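Side-chain contact in putative esterase aq_1494 (Aquifex aeolicus, PDB 2EGR), which is of uncharacterised function but may hydrolyse fatty acyl-CoA thioesters and belongs to the 4-hydroxybenzoyl-CoA thioesterase family: residues K40-P43 / Y44-R48. Numbering follows the deposited sequence.
Sequences KGFP and YSKMR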
loop_
_atom_site.group_PDB
_atom_site.type_symbol
_atom_site.label_atom_id
_atom_site.label_comp_id
_atom_site.label_asym_id
_atom_site.label_seq_id
_atom_site.Cartn_x
_atom_site.Cartn_y
_atom_site.Cartn_z
ATOM N N LYS A 40 9.453 1.976 -25.249
ATOM C CA LYS A 40 9.399 1.321 -26.569
ATOM C C LYS A 40 8.190 1.777 -27.425
ATOM O O LYS A 40 7.991 1.302 -28.559
ATOM C CB LYS A 40 9.370 -0.216 -26.414
ATOM C CG LYS A 40 10.499 -0.857 -25.575
ATOM C CD LYS A 40 11.814 -1.059 -26.304
ATOM C CE LYS A 40 11.778 -2.216 -27.311
ATOM N NZ LYS A 40 12.140 -3.527 -26.718
ATOM N N GLY A 41 7.389 2.681 -26.871
ATOM C CA GLY A 41 6.272 3.328 -27.562
ATOM C C GLY A 41 4.977 2.539 -27.641
ATOM O O GLY A 41 4.129 2.822 -28.483
ATOM N N PHE A 42 4.810 1.544 -26.770
ATOM C CA PHE A 42 3.547 0.793 -26.723
ATOM C C PHE A 42 3.194 0.619 -25.252
ATOM O O PHE A 42 3.357 -0.484 -24.709
ATOM C CB PHE A 42 3.687 -0.579 -27.417
ATOM C CG PHE A 42 2.364 -1.262 -27.766
ATOM C CD1 PHE A 42 1.136 -0.805 -27.267
ATOM C CD2 PHE A 42 2.359 -2.388 -28.600
ATOM C CE1 PHE A 42 -0.071 -1.448 -27.599
ATOM C CE2 PHE A 42 1.161 -3.047 -28.924
ATOM C CZ PHE A 42 -0.057 -2.563 -28.425
ATOM N N PRO A 43 2.712 1.708 -24.602
ATOM C CA PRO A 43 2.483 1.598 -23.165
ATOM C C PRO A 43 1.349 0.621 -22.898
ATOM O O PRO A 43 0.452 0.447 -23.763
ATOM C CB PRO A 43 2.057 3.017 -22.748
ATOM C CG PRO A 43 2.311 3.915 -23.943
ATOM C CD PRO A 43 2.301 3.022 -25.145
ATOM N N TYR A 44 1.397 -0.007 -21.712
ATOM C CA TYR A 44 0.353 -0.914 -21.275
ATOM C C TYR A 44 -1.047 -0.299 -21.377
ATOM O O TYR A 44 -1.980 -0.993 -21.742
ATOM C CB TYR A 44 0.646 -1.435 -19.864
ATOM C CG TYR A 44 -0.360 -2.461 -19.390
ATOM C CD1 TYR A 44 -0.673 -3.577 -20.184
ATOM C CD2 TYR A 44 -1.019 -2.313 -18.174
ATOM C CE1 TYR A 44 -1.614 -4.527 -19.773
ATOM C CE2 TYR A 44 -1.959 -3.282 -17.753
ATOM C CZ TYR A 44 -2.246 -4.368 -18.558
ATOM O OH TYR A 44 -3.184 -5.306 -18.173
ATOM N N SER A 45 -1.182 0.995 -21.070
ATOM C CA SER A 45 -2.460 1.702 -21.172
ATOM C C SER A 45 -3.108 1.565 -22.566
ATOM O O SER A 45 -4.311 1.348 -22.651
ATOM C CB SER A 45 -2.342 3.189 -20.745
ATOM O OG SER A 45 -1.415 3.906 -21.570
ATOM N N LYS A 46 -2.305 1.661 -23.631
ATOM C CA LYS A 46 -2.776 1.414 -25.020
ATOM C C LYS A 46 -3.165 -0.051 -25.294
ATOM O O LYS A 46 -4.115 -0.306 -26.025
ATOM C CB LYS A 46 -1.761 1.916 -26.057
ATOM C CG LYS A 46 -2.384 2.198 -27.447
ATOM C CD LYS A 46 -3.803 2.801 -27.317
ATOM C CE LYS A 46 -4.474 3.081 -28.658
ATOM N NZ LYS A 46 -4.055 4.432 -29.176
ATOM N N MET A 47 -2.443 -1.003 -24.713
ATOM C CA MET A 47 -2.875 -2.408 -24.697
ATOM C C MET A 47 -4.264 -2.591 -24.086
ATOM O O MET A 47 -5.102 -3.303 -24.655
ATOM C CB MET A 47 -1.867 -3.308 -23.981
ATOM C CG MET A 47 -0.552 -3.472 -24.730
ATOM S SD MET A 47 0.612 -4.478 -23.873
ATOM C CE MET A 47 2.148 -3.972 -24.627
ATOM N N ARG A 48 -4.506 -1.946 -22.942
ATOM C CA ARG A 48 -5.810 -1.985 -22.255
ATOM C C ARG A 48 -6.933 -1.351 -23.072
ATOM O O ARG A 48 -8.083 -1.769 -22.953
ATOM C CB ARG A 48 -5.745 -1.311 -20.864
ATOM C CG ARG A 48 -4.757 -1.953 -19.892
ATOM C CD ARG A 48 -4.827 -1.313 -18.515
ATOM N NE ARG A 48 -6.027 -1.706 -17.768
ATOM C CZ ARG A 48 -6.936 -0.861 -17.282
ATOM N NH1 ARG A 48 -6.821 0.452 -17.483
ATOM N NH2 ARG A 48 -7.976 -1.337 -16.603
#
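Phe42 sets its CG opposite the backbone N (chi1 -164°), and Met47 sets its own CG opposite its carbonyl carbon (chi1 -69°); together these torsions bring the Met47 methyl over the Phe42 ring. The extended Met47 side chain crosses that of Phe42 at about a right angle. Met47 CE lies over the centre of one face, 4.2 Å from the centroid of the Phe42 ring, a CH-pi contact. Met47 SD is above the same face, 5.0 Å from the centroid of the Phe42 ring, a more distant Met-aromatic contact. Met47 CG packs 3.5 Å from Phe42 CE1. Lys46 CB comes to the ring edge, 4.1 Å from Phe42 CE1, and the rest of that chain turns away. Residues 40-43 form the short loop that joins helix 22-39 to helix 44-50 in this hotdog-family chain. Gly41 ends the first helix in a Schellman motif, and Pro43 is the N-cap residue of the second. Pro43 O accepts two weak bonds, from Met47 N at 3.4 Å and from Lys46 N at 3.0 Å. Val122 of helix 120-126 touches both Phe42 and Met47. With an alanine at Phe42, Met47 CE would probably lose its aromatic face and a gap would open toward Val122. Ser45 OG is hydrogen-bonded to Asp70 of the second subunit. Tyr44 OH bonds to Val54 N, while Arg48 CG lies over one face of the Tyr44 ring, nearer its edge than its centre.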